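Local coordinates for probable ABC transporter phosphite binding protein PhnD1 (Prochlorococcus marinus str. MIT 9301, PDB 5LQ5) that binds phosphite strongly, and methylphosphonate and phosphate only very weakly, probably as the periplasmic solute-binding component of an ABC transporter, at residues A[134-139]-A[196-201]; A[112-117]-A[170-175]; A[24-29]-A[231-236]. All coordinates share one frame; numbering follows the deposited sequence.

Interaction 1: residues A[134-139]-A[196-201]; sequences EYFLNQ and LFWITP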
loop_
_atom_site.group_PDB
_atom_site.type_symbol
_atom_site.label_atom_id
_atom_site.label_comp_id
_atom_site.label_asym_id
_atom_site.label_seq_id
_atom_site.Cartn_x
_atom_site.Cartn_y
_atom_site.Cartn_z
ATOM N N GLU A 134 -3.364 -10.425 -9.373
ATOM C CA GLU A 134 -3.503 -10.766 -10.798
ATOM C C GLU A 134 -2.406 -11.752 -11.263
ATOM O O GLU A 134 -2.690 -12.717 -11.983
ATOM C CB GLU A 134 -3.549 -9.530 -11.709
ATOM C CG GLU A 134 -3.905 -9.901 -13.149
ATOM C CD GLU A 134 -4.318 -8.749 -14.060
ATOM O OE1 GLU A 134 -4.284 -7.578 -13.655
ATOM O OE2 GLU A 134 -4.658 -9.040 -15.230
ATOM N N TYR A 135 -1.169 -11.472 -10.870
ATOM C CA TYR A 135 -0.054 -12.375 -11.144
ATOM C C TYR A 135 -0.355 -13.805 -10.686
ATOM O O TYR A 135 -0.161 -14.759 -11.441
ATOM C CB TYR A 135 1.233 -11.825 -10.492
ATOM C CG TYR A 135 2.484 -12.617 -10.693
ATOM C CD1 TYR A 135 3.161 -12.582 -11.911
ATOM C CD2 TYR A 135 3.046 -13.306 -9.644
ATOM C CE1 TYR A 135 4.339 -13.287 -12.076
ATOM C CE2 TYR A 135 4.224 -13.997 -9.778
ATOM C CZ TYR A 135 4.867 -13.975 -10.991
ATOM O OH TYR A 135 6.034 -14.667 -11.098
ATOM N N PHE A 136 -0.816 -13.942 -9.453
ATOM C CA PHE A 136 -1.118 -15.273 -8.876
ATOM C C PHE A 136 -2.319 -15.943 -9.533
ATOM O O PHE A 136 -2.300 -17.151 -9.840
ATOM C CB PHE A 136 -1.270 -15.218 -7.371
ATOM C CG PHE A 136 -0.027 -14.777 -6.638
ATOM C CD1 PHE A 136 1.210 -15.381 -6.858
ATOM C CD2 PHE A 136 -0.111 -13.739 -5.733
ATOM C CE1 PHE A 136 2.337 -14.948 -6.169
ATOM C CE2 PHE A 136 1.007 -13.302 -5.041
ATOM C CZ PHE A 136 2.237 -13.899 -5.254
ATOM N N LEU A 137 -3.352 -15.149 -9.796
ATOM C CA LEU A 137 -4.528 -15.643 -10.538
ATOM C C LEU A 137 -4.087 -16.237 -11.876
ATOM O O LEU A 137 -4.453 -17.362 -12.257
ATOM C CB LEU A 137 -5.544 -14.527 -10.783
ATOM C CG LEU A 137 -6.416 -14.202 -9.567
ATOM C CD1 LEU A 137 -7.012 -12.810 -9.675
ATOM C CD2 LEU A 137 -7.526 -15.226 -9.400
ATOM N N ASN A 138 -3.266 -15.477 -12.583
ATOM C CA ASN A 138 -2.748 -15.889 -13.897
ATOM C C ASN A 138 -1.941 -17.177 -13.823
ATOM O O ASN A 138 -2.052 -18.027 -14.692
ATOM C CB ASN A 138 -1.914 -14.791 -14.552
ATOM C CG ASN A 138 -2.726 -13.593 -15.026
ATOM O OD1 ASN A 138 -3.967 -13.538 -14.988
ATOM N ND2 ASN A 138 -2.009 -12.591 -15.438
ATOM N N GLN A 139 -1.175 -17.338 -12.762
ATOM C CA GLN A 139 -0.409 -18.582 -12.552
ATOM C C GLN A 139 -1.322 -19.786 -12.378
ATOM O O GLN A 139 -0.988 -20.877 -12.817
ATOM C CB GLN A 139 0.502 -18.453 -11.351
ATOM C CG GLN A 139 1.753 -17.627 -11.651
ATOM C CD GLN A 139 2.758 -17.640 -10.524
ATOM O OE1 GLN A 139 2.394 -17.687 -9.346
ATOM N NE2 GLN A 139 4.040 -17.593 -10.877
ATOM N N LEU A 196 -11.735 -15.703 5.003
ATOM C CA LEU A 196 -10.428 -15.880 4.342
ATOM C C LEU A 196 -10.469 -17.084 3.414
ATOM O O LEU A 196 -10.806 -18.210 3.838
ATOM C CB LEU A 196 -9.279 -16.012 5.353
ATOM C CG LEU A 196 -7.882 -16.319 4.799
ATOM C CD1 LEU A 196 -7.339 -15.085 4.077
ATOM C CD2 LEU A 196 -6.910 -16.763 5.881
ATOM N N PHE A 197 -10.036 -16.845 2.183
ATOM C CA PHE A 197 -10.001 -17.852 1.096
ATOM C C PHE A 197 -8.611 -18.385 0.823
ATOM O O PHE A 197 -8.418 -19.603 0.717
ATOM C CB PHE A 197 -10.683 -17.332 -0.185
ATOM C CG PHE A 197 -10.772 -18.342 -1.311
ATOM C CD1 PHE A 197 -11.619 -19.431 -1.234
ATOM C CD2 PHE A 197 -10.016 -18.199 -2.462
ATOM C CE1 PHE A 197 -11.687 -20.351 -2.264
ATOM C CE2 PHE A 197 -10.111 -19.094 -3.503
ATOM C CZ PHE A 197 -10.940 -20.212 -3.389
ATOM N N TRP A 198 -7.646 -17.481 0.695
ATOM C CA TRP A 198 -6.250 -17.842 0.405
ATOM C C TRP A 198 -5.286 -16.745 0.834
ATOM O O TRP A 198 -5.606 -15.561 0.717
ATOM C CB TRP A 198 -6.053 -18.188 -1.074
ATOM C CG TRP A 198 -4.763 -18.818 -1.438
ATOM C CD1 TRP A 198 -4.281 -20.006 -0.954
ATOM C CD2 TRP A 198 -3.805 -18.368 -2.401
ATOM N NE1 TRP A 198 -3.081 -20.301 -1.520
ATOM C CE2 TRP A 198 -2.757 -19.318 -2.417
ATOM C CE3 TRP A 198 -3.709 -17.241 -3.237
ATOM C CZ2 TRP A 198 -1.640 -19.188 -3.241
ATOM C CZ3 TRP A 198 -2.590 -17.125 -4.064
ATOM C CH2 TRP A 198 -1.566 -18.080 -4.041
ATOM N N ILE A 199 -4.130 -17.172 1.343
ATOM C CA ILE A 199 -2.990 -16.295 1.631
ATOM C C ILE A 199 -1.916 -16.540 0.560
ATOM O O ILE A 199 -1.527 -17.665 0.290
ATOM C CB ILE A 199 -2.397 -16.498 3.049
ATOM C CG1 ILE A 199 -3.451 -16.261 4.129
ATOM C CG2 ILE A 199 -1.185 -15.609 3.254
ATOM C CD1 ILE A 199 -3.045 -16.828 5.494
ATOM N N THR A 200 -1.445 -15.457 -0.053
ATOM C CA THR A 200 -0.461 -15.537 -1.134
ATOM C C THR A 200 0.982 -15.754 -0.671
ATOM O O THR A 200 1.304 -15.515 0.511
ATOM C CB THR A 200 -0.456 -14.251 -1.997
ATOM O OG1 THR A 200 0.162 -13.146 -1.290
ATOM C CG2 THR A 200 -1.907 -13.861 -2.447
ATOM N N PRO A 201 1.869 -16.134 -1.615
ATOM C CA PRO A 201 3.297 -16.012 -1.379
ATOM C C PRO A 201 3.724 -14.565 -1.110
ATOM O O PRO A 201 2.958 -13.620 -1.343
ATOM C CB PRO A 201 3.914 -16.498 -2.697
ATOM C CG PRO A 201 2.900 -17.388 -3.304
ATOM C CD PRO A 201 1.601 -16.734 -2.941
#
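In the lobe built on the five-stranded mixed sheet of this periplasmic binding protein, Phe-136 near the end of helix 127-139 packs against Trp-198, Thr-200 and Pro-201, at and just beyond edge strand 194-199. The Phe-136 ring carries most of the contact. Pro-201 lies over one face, displaced toward the rim, its CD 3.9 Å from the ring centroid and 19° off the ring normal, a CH-pi contact. Thr-200 reaches the same ring obliquely: CB approaches Phe-136 CE2 at 3.5 Å, while its methyl CG2 stands 3.7 Å from Phe-136 CD2. With CG beside the backbone N (chi1 -62°), the ring extends from the helix to both residues. Nearer the helix backbone, Phe-136 CB meets the edge of the Trp-198 indole, 4.0 Å from CZ3. No hydrogen bond links the two segments, so the join is apolar. The buried Thr-200 hydroxyl is gripped twice: it donates to Pro-201 O, 2.8 Å from OG1, and is bonded to the backbone N of Ser-92, which ties Thr-200 to the start of neighbouring strand 92-97. A classic beta bulge interrupts the edge strand, Phe-197 and Trp-198 together sitting opposite Phe-94. The whole is a helix-on-sheet packing of the alpha/beta lobe of the periplasmic binding fold, and the same helix begins with the phosphite-pocket residues Thr-127 and Ser-128.

Interaction 2: residues A[112-117]-A[170-175]; sequences KKLKNL and FDAGAL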
loop_
_atom_site.group_PDB
_atom_site.type_symbol
_atom_site.label_atom_id
_atom_site.label_comp_id
_atom_site.label_asym_id
_atom_site.label_seq_id
_atom_site.Cartn_x
_atom_site.Cartn_y
_atom_site.Cartn_z
ATOM N N LYS A 112 -8.769 -21.247 -9.304
ATOM C CA LYS A 112 -9.753 -21.604 -10.346
ATOM C C LYS A 112 -11.203 -21.578 -9.866
ATOM O O LYS A 112 -12.127 -21.369 -10.674
ATOM C CB LYS A 112 -9.440 -22.986 -10.976
ATOM C CG LYS A 112 -8.559 -22.907 -12.211
ATOM C CD LYS A 112 -8.002 -24.264 -12.619
ATOM C CE LYS A 112 -7.904 -24.422 -14.134
ATOM N NZ LYS A 112 -7.309 -23.257 -14.850
ATOM N N LYS A 113 -11.406 -21.792 -8.570
ATOM C CA LYS A 113 -12.766 -21.732 -7.963
ATOM C C LYS A 113 -13.379 -20.307 -8.018
ATOM O O LYS A 113 -14.561 -20.108 -7.797
ATOM C CB LYS A 113 -12.759 -22.272 -6.528
ATOM C CG LYS A 113 -12.473 -23.774 -6.439
ATOM C CD LYS A 113 -12.329 -24.241 -5.006
ATOM C CE LYS A 113 -11.581 -25.562 -4.876
ATOM N NZ LYS A 113 -11.459 -26.014 -3.453
ATOM N N LEU A 114 -12.562 -19.312 -8.360
ATOM C CA LEU A 114 -13.069 -17.930 -8.487
ATOM C C LEU A 114 -13.619 -17.556 -9.849
ATOM O O LEU A 114 -14.201 -16.473 -10.048
ATOM C CB LEU A 114 -12.015 -16.937 -8.015
ATOM C CG LEU A 114 -11.543 -17.152 -6.571
ATOM C CD1 LEU A 114 -10.465 -16.147 -6.210
ATOM C CD2 LEU A 114 -12.671 -17.076 -5.543
ATOM N N LYS A 115 -13.435 -18.443 -10.810
ATOM C CA LYS A 115 -13.993 -18.231 -12.148
ATOM C C LYS A 115 -15.532 -18.116 -12.082
ATOM O O LYS A 115 -16.174 -18.772 -11.263
ATOM C CB LYS A 115 -13.582 -19.366 -13.084
ATOM C CG LYS A 115 -12.107 -19.407 -13.442
ATOM C CD LYS A 115 -11.885 -20.485 -14.501
ATOM C CE LYS A 115 -10.568 -20.362 -15.232
ATOM N NZ LYS A 115 -10.631 -21.186 -16.463
ATOM N N ASN A 116 -16.084 -17.264 -12.950
ATOM C CA ASN A 116 -17.536 -17.002 -13.035
ATOM C C ASN A 116 -18.130 -16.410 -11.750
ATOM O O ASN A 116 -19.328 -16.527 -11.492
ATOM C CB ASN A 116 -18.321 -18.244 -13.501
ATOM C CG ASN A 116 -19.700 -17.895 -14.114
ATOM O OD1 ASN A 116 -19.868 -16.895 -14.861
ATOM N ND2 ASN A 116 -20.701 -18.737 -13.810
ATOM N N LEU A 117 -17.274 -15.780 -10.933
ATOM C CA LEU A 117 -17.735 -15.009 -9.777
ATOM C C LEU A 117 -17.530 -13.541 -10.080
ATOM O O LEU A 117 -16.739 -13.174 -10.967
ATOM C CB LEU A 117 -16.986 -15.383 -8.502
ATOM C CG LEU A 117 -17.171 -16.815 -7.986
ATOM C CD1 LEU A 117 -16.371 -16.994 -6.700
ATOM C CD2 LEU A 117 -18.637 -17.130 -7.740
ATOM N N PHE A 170 -19.814 -7.669 -4.552
ATOM C CA PHE A 170 -18.930 -8.628 -5.193
ATOM C C PHE A 170 -18.899 -9.899 -4.363
ATOM O O PHE A 170 -19.175 -9.889 -3.168
ATOM C CB PHE A 170 -17.525 -8.072 -5.363
ATOM C CG PHE A 170 -17.426 -7.009 -6.437
ATOM C CD1 PHE A 170 -17.007 -7.317 -7.713
ATOM C CD2 PHE A 170 -17.796 -5.713 -6.160
ATOM C CE1 PHE A 170 -16.935 -6.354 -8.689
ATOM C CE2 PHE A 170 -17.728 -4.729 -7.131
ATOM C CZ PHE A 170 -17.285 -5.060 -8.391
ATOM N N ASP A 171 -18.577 -10.992 -5.018
ATOM C CA ASP A 171 -18.461 -12.297 -4.354
ATOM C C ASP A 171 -17.105 -12.555 -3.677
ATOM O O ASP A 171 -16.999 -13.343 -2.730
ATOM C CB ASP A 171 -18.685 -13.410 -5.385
ATOM C CG ASP A 171 -20.042 -13.366 -6.004
ATOM O OD1 ASP A 171 -21.028 -13.268 -5.237
ATOM O OD2 ASP A 171 -20.132 -13.448 -7.251
ATOM N N ALA A 172 -16.062 -11.932 -4.224
ATOM C CA ALA A 172 -14.691 -12.204 -3.844
ATOM C C ALA A 172 -13.836 -11.003 -4.154
ATOM O O ALA A 172 -14.183 -10.216 -5.027
ATOM C CB ALA A 172 -14.132 -13.420 -4.582
ATOM N N GLY A 173 -12.700 -10.911 -3.473
ATOM C CA GLY A 173 -11.715 -9.869 -3.743
ATOM C C GLY A 173 -10.359 -10.174 -3.136
ATOM O O GLY A 173 -10.177 -11.216 -2.495
ATOM N N ALA A 174 -9.393 -9.313 -3.396
ATOM C CA ALA A 174 -8.045 -9.424 -2.883
ATOM C C ALA A 174 -7.561 -8.147 -2.292
ATOM O O ALA A 174 -7.844 -7.059 -2.814
ATOM C CB ALA A 174 -7.087 -9.889 -3.970
ATOM N N LEU A 175 -6.786 -8.268 -1.222
ATOM C CA LEU A 175 -6.279 -7.088 -0.516
ATOM C C LEU A 175 -5.042 -7.368 0.321
ATOM O O LEU A 175 -4.668 -8.512 0.551
ATOM C CB LEU A 175 -7.367 -6.433 0.350
ATOM C CG LEU A 175 -7.824 -7.265 1.544
ATOM C CD1 LEU A 175 -8.134 -6.314 2.690
ATOM C CD2 LEU A 175 -9.020 -8.128 1.180
#
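Leu-114 and Leu-117, the two ends of a type II beta turn, meet Ala-172, the first residue of strand 172-176, and Asp-171 just before it; the strand is a central one of the five-stranded mixed sheet in this alpha/beta periplasmic binding fold. The apolar part is small. Leu-114 sends its CD2 methyl to the CB of Ala-172, 4.1 Å away, and both side chains are buried; Leu-114 also lies on Phe-94, and Ala-172 on Val-96 and Phe-119, so the pair extends a core between the turn and strands 92-97 and 119-121. With CG beside its backbone N (chi1 -57°), Leu-114 points its branched end closer to the strand than its first bond would suggest.

The second kind of contact sets hydrocarbon against a carboxylate. Leu-117 and Asp-171 cross at about a right angle, with the CB atoms of the two residues 4.1 Å apart. The carboxylate finds its polar partner outside the two segments: OD1 of Asp-171 forms a salt bridge with Arg-118, and the Asp-171 backbone is bonded to both Arg-118 and Asn-97. Just ahead of its strand, Asp-171 is thus tied to the end of strand 92-97 and to the residue preceding strand 119-121, and the arginine probably stabilises the ionised carboxylate beside the leucine.

Backbone bonds shape the turn itself. Lys-115 N reaches Lys-112 O at 3.2 Å, closing the 3-10 segment, and Leu-117 N reaches Leu-114 O at 3.3 Å, closing the turn; Asn-116 takes up its left-handed corner (phi 62°). Leu-117 is thereby brought to the carboxylate, where Asp-171 OD2 sits 3.8 Å from Leu-117 CA and 4.0 Å from its CD2 methyl.

Interaction 3: residues A[24-29]-A[231-236]; sequences NLFSKE and LNLDIK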
loop_
_atom_site.group_PDB
_atom_site.type_symbol
_atom_site.label_atom_id
_atom_site.label_comp_id
_atom_site.label_asym_id
_atom_site.label_seq_id
_atom_site.Cartn_x
_atom_site.Cartn_y
_atom_site.Cartn_z
ATOM N N ASN A 24 -0.962 12.585 10.038
ATOM C CA ASN A 24 -0.859 13.802 10.863
ATOM C C ASN A 24 0.043 13.540 12.087
ATOM O O ASN A 24 0.879 14.410 12.440
ATOM C CB ASN A 24 -2.232 14.310 11.307
ATOM C CG ASN A 24 -3.045 14.939 10.178
ATOM O OD1 ASN A 24 -2.519 15.515 9.221
ATOM N ND2 ASN A 24 -4.374 14.878 10.318
ATOM N N LEU A 25 -0.095 12.388 12.735
ATOM C CA LEU A 25 0.768 12.087 13.912
ATOM C C LEU A 25 2.247 11.961 13.515
ATOM O O LEU A 25 3.151 12.496 14.157
ATOM C CB LEU A 25 0.335 10.802 14.606
ATOM C CG LEU A 25 -0.918 10.873 15.463
ATOM C CD1 LEU A 25 -1.281 9.475 15.931
ATOM C CD2 LEU A 25 -0.723 11.811 16.658
ATOM N N PHE A 26 2.471 11.290 12.389
ATOM C CA PHE A 26 3.817 11.148 11.794
ATOM C C PHE A 26 4.439 12.519 11.508
ATOM O O PHE A 26 5.587 12.801 11.889
ATOM C CB PHE A 26 3.692 10.345 10.489
ATOM C CG PHE A 26 5.006 10.100 9.785
ATOM C CD1 PHE A 26 5.860 9.082 10.186
ATOM C CD2 PHE A 26 5.370 10.890 8.708
ATOM C CE1 PHE A 26 7.069 8.859 9.532
ATOM C CE2 PHE A 26 6.571 10.689 8.057
ATOM C CZ PHE A 26 7.418 9.664 8.454
ATOM N N SER A 27 3.670 13.366 10.853
ATOM C CA SER A 27 4.117 14.708 10.468
ATOM C C SER A 27 4.509 15.554 11.677
ATOM O O SER A 27 5.506 16.251 11.666
ATOM C CB SER A 27 3.065 15.426 9.619
ATOM O OG SER A 27 2.921 14.745 8.367
ATOM N N LYS A 28 3.727 15.447 12.733
ATOM C CA LYS A 28 3.996 16.236 13.945
ATOM C C LYS A 28 5.305 15.812 14.618
ATOM O O LYS A 28 6.074 16.650 15.083
ATOM C CB LYS A 28 2.811 16.187 14.927
ATOM C CG LYS A 28 1.697 17.166 14.561
ATOM C CD LYS A 28 0.496 17.029 15.487
ATOM C CE LYS A 28 -0.727 17.771 14.951
ATOM N NZ LYS A 28 -0.842 19.157 15.474
ATOM N N GLU A 29 5.575 14.522 14.627
ATOM C CA GLU A 29 6.817 13.982 15.193
ATOM C C GLU A 29 8.024 14.401 14.331
ATOM O O GLU A 29 9.050 14.830 14.842
ATOM C CB GLU A 29 6.766 12.461 15.356
ATOM C CG GLU A 29 8.000 11.838 16.036
ATOM C CD GLU A 29 8.285 12.411 17.428
ATOM O OE1 GLU A 29 7.334 12.859 18.131
ATOM O OE2 GLU A 29 9.478 12.412 17.830
ATOM N N LEU A 231 14.182 6.033 10.765
ATOM C CA LEU A 231 14.796 4.772 11.180
ATOM C C LEU A 231 14.964 4.642 12.703
ATOM O O LEU A 231 15.067 3.535 13.231
ATOM C CB LEU A 231 16.154 4.597 10.495
ATOM C CG LEU A 231 16.111 4.416 8.981
ATOM C CD1 LEU A 231 17.534 4.444 8.424
ATOM C CD2 LEU A 231 15.405 3.138 8.586
ATOM N N ASN A 232 14.995 5.770 13.392
ATOM C CA ASN A 232 15.235 5.764 14.853
ATOM C C ASN A 232 13.961 5.863 15.695
ATOM O O ASN A 232 14.033 5.904 16.922
ATOM C CB ASN A 232 16.230 6.851 15.257
ATOM C CG ASN A 232 17.653 6.546 14.798
ATOM O OD1 ASN A 232 18.084 5.418 14.818
ATOM N ND2 ASN A 232 18.391 7.579 14.440
ATOM N N LEU A 233 12.800 5.891 15.043
ATOM C CA LEU A 233 11.531 5.795 15.751
ATOM C C LEU A 233 11.535 4.532 16.631
ATOM O O LEU A 233 11.870 3.422 16.205
ATOM C CB LEU A 233 10.323 5.801 14.808
ATOM C CG LEU A 233 9.976 7.132 14.137
ATOM C CD1 LEU A 233 8.916 6.911 13.061
ATOM C CD2 LEU A 233 9.506 8.183 15.124
ATOM N N ASP A 234 11.156 4.745 17.875
ATOM C CA ASP A 234 11.482 3.873 19.008
ATOM C C ASP A 234 10.184 3.484 19.732
ATOM O O ASP A 234 9.529 4.312 20.380
ATOM C CB ASP A 234 12.461 4.613 19.940
ATOM C CG ASP A 234 12.753 3.879 21.231
ATOM O OD1 ASP A 234 12.564 2.650 21.306
ATOM O OD2 ASP A 234 13.196 4.568 22.172
ATOM N N ILE A 235 9.831 2.212 19.594
ATOM C CA ILE A 235 8.598 1.617 20.182
ATOM C C ILE A 235 8.466 1.893 21.710
ATOM O O ILE A 235 7.368 1.937 22.265
ATOM C CB ILE A 235 8.535 0.091 19.898
ATOM C CG1 ILE A 235 7.121 -0.461 20.127
ATOM C CG2 ILE A 235 9.571 -0.687 20.712
ATOM C CD1 ILE A 235 6.162 -0.159 18.994
ATOM N N LYS A 236 9.600 2.093 22.368
ATOM C CA LYS A 236 9.628 2.348 23.828
ATOM C C LYS A 236 9.211 3.750 24.268
ATOM O O LYS A 236 9.001 4.002 25.447
ATOM C CB LYS A 236 11.001 1.989 24.378
ATOM C CG LYS A 236 11.171 0.474 24.382
ATOM C CD LYS A 236 12.577 0.020 24.056
ATOM C CE LYS A 236 12.600 -0.930 22.867
ATOM N NZ LYS A 236 13.981 -1.416 22.609
#
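Leu-233 inserts its forked end between Phe-26 and Glu-29, one turn apart on helix 16-34, and so lays the loop between helices 222-231 and 238-246 against a helix of the lobe with the six-stranded sheet of this periplasmic binding fold. Its CD2 methyl touches the aliphatic CG of Glu-29 at 4.1 Å, the two side chains running alongside each other in opposite senses. The other methyl, CD1, approaches the Phe-26 ring obliquely, 4.4 Å from CE1; that ring also stacks with Trp-208 of strand 207-210. In Glu-29, chi1 (-176°) carries CG out to the leucine, and the bend at chi2 (57°) turns the carboxylate, whose OE2 is bonded to Gln-33 NE2 and His-240 NE2. His-240 binds through its other nitrogen, ND1, to the backbone N of Asp-234, consistent with a proton on NE2, so one imidazole links the glutamate to the loop just beyond Leu-233. The loop then folds into an Asx turn: Lys-236 N donates to Asp-234 OD1 at 3.2 Å, arriving from well above the carboxylate plane.

Interactions 1 and 2 share the five-stranded sheet and lie about 11 Å apart between centres, and their segments interleave in sequence. They touch directly: Phe-197 CE2 packs 3.8 Å from Leu-114 CD2, joining the edge strand of interaction 1 to the turn of interaction 2. Interaction 3 lies across the chain's centre, in the lobe of the six-stranded sheet, with its centre about 34 Å from that of interaction 1 and about 38 Å from that of interaction 2. Bound phosphite is held by residues such as Ser-126, Thr-127 and His-158 together with Tyr-46, Gly-64 and Tyr-206. Interaction 1 does not line this pocket; the Thr-200 side chain is about 10 Å from the ion.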